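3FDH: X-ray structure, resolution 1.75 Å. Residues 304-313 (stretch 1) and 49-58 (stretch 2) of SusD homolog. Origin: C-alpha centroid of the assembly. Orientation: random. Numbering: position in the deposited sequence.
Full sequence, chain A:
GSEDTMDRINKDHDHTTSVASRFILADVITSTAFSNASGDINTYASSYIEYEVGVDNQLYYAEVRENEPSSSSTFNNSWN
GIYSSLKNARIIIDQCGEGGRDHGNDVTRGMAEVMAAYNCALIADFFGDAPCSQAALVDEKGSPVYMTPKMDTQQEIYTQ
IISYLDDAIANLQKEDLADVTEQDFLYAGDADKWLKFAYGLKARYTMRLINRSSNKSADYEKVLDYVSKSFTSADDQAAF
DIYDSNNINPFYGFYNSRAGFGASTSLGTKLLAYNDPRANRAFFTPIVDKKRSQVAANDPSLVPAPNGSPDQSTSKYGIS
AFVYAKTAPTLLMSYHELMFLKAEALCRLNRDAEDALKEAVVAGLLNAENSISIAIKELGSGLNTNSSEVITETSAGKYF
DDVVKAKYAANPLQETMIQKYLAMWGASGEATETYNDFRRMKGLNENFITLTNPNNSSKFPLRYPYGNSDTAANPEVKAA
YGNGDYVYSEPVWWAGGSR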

# COMPACT_ATOMS: atom_id res chain seq x y z
N PRO A 304 -5.99 6.57 -23.02
CA PRO A 304 -5.65 5.62 -21.95
C PRO A 304 -5.03 4.36 -22.50
O PRO A 304 -5.19 4.01 -23.68
CB PRO A 304 -7.01 5.36 -21.27
CG PRO A 304 -8.02 5.54 -22.40
CD PRO A 304 -7.43 6.61 -23.30
N ALA A 305 -4.27 3.71 -21.63
CA ALA A 305 -3.57 2.48 -21.96
C ALA A 305 -4.46 1.25 -21.71
O ALA A 305 -5.13 1.16 -20.66
CB ALA A 305 -2.24 2.40 -21.18
N PRO A 306 -4.48 0.32 -22.67
CA PRO A 306 -5.26 -0.89 -22.48
C PRO A 306 -4.54 -1.83 -21.54
O PRO A 306 -3.38 -2.21 -21.73
CB PRO A 306 -5.32 -1.50 -23.88
CG PRO A 306 -4.08 -1.04 -24.53
CD PRO A 306 -3.81 0.32 -23.99
N ASN A 307 -5.27 -2.22 -20.50
CA ASN A 307 -4.68 -3.11 -19.49
C ASN A 307 -4.23 -4.40 -20.10
O ASN A 307 -4.97 -5.06 -20.80
CB ASN A 307 -5.67 -3.40 -18.37
CG ASN A 307 -6.25 -2.14 -17.79
OD1 ASN A 307 -7.27 -1.64 -18.30
ND2 ASN A 307 -5.54 -1.53 -16.81
N GLY A 308 -2.97 -4.73 -19.83
CA GLY A 308 -2.40 -5.97 -20.35
C GLY A 308 -1.96 -6.01 -21.80
O GLY A 308 -1.42 -7.03 -22.24
N SER A 309 -2.17 -4.94 -22.55
CA SER A 309 -1.82 -4.93 -23.97
C SER A 309 -1.42 -3.57 -24.58
O SER A 309 -1.68 -3.31 -25.75
CB SER A 309 -3.00 -5.53 -24.79
OG SER A 309 -4.11 -4.63 -24.82
N PRO A 310 -0.75 -2.69 -23.80
CA PRO A 310 -0.32 -1.47 -24.49
C PRO A 310 0.82 -1.67 -25.46
O PRO A 310 1.56 -2.65 -25.43
CB PRO A 310 0.24 -0.62 -23.36
CG PRO A 310 0.86 -1.63 -22.47
CD PRO A 310 -0.11 -2.82 -22.49
N ASP A 311 0.96 -0.70 -26.32
CA ASP A 311 2.16 -0.57 -27.14
C ASP A 311 3.20 0.01 -26.18
O ASP A 311 2.87 0.79 -25.29
CB ASP A 311 1.94 0.41 -28.29
CG ASP A 311 1.00 -0.13 -29.35
OD1 ASP A 311 0.91 -1.37 -29.50
OD2 ASP A 311 0.40 0.72 -30.05
N GLN A 312 4.45 -0.40 -26.34
CA GLN A 312 5.50 0.05 -25.45
C GLN A 312 5.96 1.46 -25.85
O GLN A 312 6.42 1.70 -26.98
CB GLN A 312 6.63 -0.96 -25.46
CG GLN A 312 7.60 -0.72 -24.34
CD GLN A 312 8.70 -1.73 -24.32
OE1 GLN A 312 9.57 -1.69 -23.43
NE2 GLN A 312 8.70 -2.65 -25.29
N SER A 313 5.79 2.41 -24.95
CA SER A 313 6.06 3.80 -25.24
C SER A 313 5.92 4.66 -23.99
O SER A 313 5.04 4.42 -23.16
CB SER A 313 5.05 4.28 -26.28
OG SER A 313 5.14 5.68 -26.54
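Stretch 2 (49-58) IEYEVGVDNQ

Residues 49-58 pack against residues 304-313 of the same chain, two segments at least 250 residues apart in sequence at every point of contact, and together they bury 521 Å². Stretch 1 contains no regular helix or strand; its main feature is a type II beta turn from Pro 306 to Ser 309, closed by a hydrogen bond from Ser 309 N to Pro 306 O (3.1 Å). Gly 308 occupies the position of positive phi in this turn, a conformation that favours glycine. Stretch 2 leaves a helix at Ile 49, passes through a short extended segment that includes Val 53 and Gly 54, and enters another helix at its far end. The two segments run in the same general sense, with Val 53 nearest Asn 307 (CA to CA, 6.0 Å) and Val 55 nearest Gln 312 (CA to CA, 5.2 Å).

The apolar part of the contact is built on two valines. Val 53 points toward stretch 1, its CB 3.6 Å from Ala 305 CB and its CG1 3.9 Å from Pro 310 CG. Val 55 brings CG1 to the same two residues, 3.9 Å from Ala 305 CB and 4.2 Å from Pro 310 CB.

Direct hydrogen bonds join the segments near the end of each. Ser 313 N donates to Val 55 O at 2.8 Å, with an angle of 152° at the hydrogen. The same carbonyl receives a CA-H...O contact from Gln 312 CA at 3.2 Å, so one acceptor holds two successive residues of stretch 1. Ser 313 O lies 3.4 Å from Val 55 O, but both are acceptors and no bond results. The side chain of Gln 312 is fully extended, which carries OE1 to within 3.0 Å of Asn 57 N, whose hydrogen bond it accepts; NE2 of the same amide is satisfied elsewhere in the structure.

At the other end, the polar link is indirect. Asn 307 ND2 donates to a water at 2.8 Å, and this water in turn donates to Glu 52 O at 2.8 Å, bridging the turn to the backbone of stretch 2. Asn 307 CG also approaches Glu 50 OE1 at 3.6 Å, although both carboxylate oxygens of Glu 50 find their hydrogen bonds elsewhere. Gly 54 O is the exception to this economy: Pro 310 CG lies 3.5 Å from it, and the contact buries this acceptor without a hydrogen-bonding partner anywhere in the model.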

# COMPACT_ATOMS: atom_id res chain seq x y z
N ILE A 49 -3.03 -4.79 -10.10
CA ILE A 49 -4.45 -4.54 -9.77
C ILE A 49 -5.05 -3.36 -10.51
O ILE A 49 -6.08 -2.79 -10.16
CB ILE A 49 -4.77 -4.58 -8.25
CG1 ILE A 49 -3.80 -3.76 -7.42
CG2 ILE A 49 -4.67 -6.06 -7.81
CD1 ILE A 49 -3.84 -2.31 -7.68
N GLU A 50 -4.31 -2.99 -11.54
CA GLU A 50 -4.80 -2.08 -12.58
C GLU A 50 -5.17 -0.67 -12.21
O GLU A 50 -6.08 -0.06 -12.79
CB GLU A 50 -5.91 -2.78 -13.38
CG GLU A 50 -5.43 -4.09 -14.06
CD GLU A 50 -6.46 -4.76 -14.94
OE1 GLU A 50 -7.55 -4.20 -15.18
OE2 GLU A 50 -6.18 -5.89 -15.38
N TYR A 51 -4.41 -0.14 -11.26
CA TYR A 51 -4.50 1.31 -10.93
C TYR A 51 -3.79 2.14 -12.01
O TYR A 51 -4.09 3.34 -12.28
CB TYR A 51 -3.77 1.57 -9.63
CG TYR A 51 -4.56 1.33 -8.37
CD1 TYR A 51 -5.97 1.35 -8.37
CD2 TYR A 51 -3.90 1.16 -7.15
CE1 TYR A 51 -6.69 1.19 -7.19
CE2 TYR A 51 -4.60 1.00 -5.97
CZ TYR A 51 -5.98 1.05 -5.97
OH TYR A 51 -6.65 0.87 -4.77
N GLU A 52 -2.82 1.47 -12.61
CA GLU A 52 -1.96 1.98 -13.68
C GLU A 52 -1.61 0.90 -14.62
O GLU A 52 -1.71 -0.29 -14.29
CB GLU A 52 -0.66 2.63 -13.13
CG GLU A 52 -0.85 3.71 -12.05
CD GLU A 52 -1.51 5.00 -12.48
OE1 GLU A 52 -1.59 5.28 -13.70
OE2 GLU A 52 -1.89 5.79 -11.56
N VAL A 53 -1.11 1.34 -15.77
CA VAL A 53 -0.64 0.43 -16.81
C VAL A 53 0.85 0.62 -17.02
O VAL A 53 1.35 1.73 -17.17
CB VAL A 53 -1.40 0.63 -18.16
CG1 VAL A 53 -0.95 -0.38 -19.20
CG2 VAL A 53 -2.91 0.49 -17.93
N GLY A 54 1.59 -0.48 -16.97
CA GLY A 54 3.02 -0.41 -17.26
C GLY A 54 3.16 -0.30 -18.77
O GLY A 54 2.71 -1.18 -19.50
N VAL A 55 3.83 0.76 -19.21
CA VAL A 55 3.90 1.09 -20.66
C VAL A 55 5.33 1.09 -21.24
O VAL A 55 5.53 1.13 -22.45
CB VAL A 55 3.17 2.46 -20.97
CG1 VAL A 55 1.61 2.36 -20.72
CG2 VAL A 55 3.81 3.65 -20.19
N ASP A 56 6.32 1.03 -20.37
CA ASP A 56 7.70 1.00 -20.82
C ASP A 56 8.63 0.14 -19.97
O ASP A 56 8.47 0.01 -18.76
CB ASP A 56 8.27 2.43 -20.90
CG ASP A 56 9.59 2.47 -21.64
OD1 ASP A 56 9.63 2.13 -22.83
OD2 ASP A 56 10.60 2.85 -21.02
N ASN A 57 9.58 -0.47 -20.66
CA ASN A 57 10.67 -1.21 -20.06
C ASN A 57 10.19 -2.28 -19.10
O ASN A 57 9.24 -3.01 -19.39
CB ASN A 57 11.60 -0.21 -19.36
CG ASN A 57 13.06 -0.70 -19.24
OD1 ASN A 57 13.34 -1.89 -19.13
ND2 ASN A 57 13.98 0.25 -19.25
N GLN A 58 10.83 -2.39 -17.95
CA GLN A 58 10.46 -3.45 -17.02
C GLN A 58 8.98 -3.53 -16.68
O GLN A 58 8.40 -4.63 -16.67
CB GLN A 58 11.28 -3.40 -15.73
CG GLN A 58 12.69 -3.89 -15.96
CD GLN A 58 13.55 -3.91 -14.69
OE1 GLN A 58 14.45 -3.07 -14.55
NE2 GLN A 58 13.26 -4.86 -13.75
O HOH W 1 -3.05 -2.24 -15.76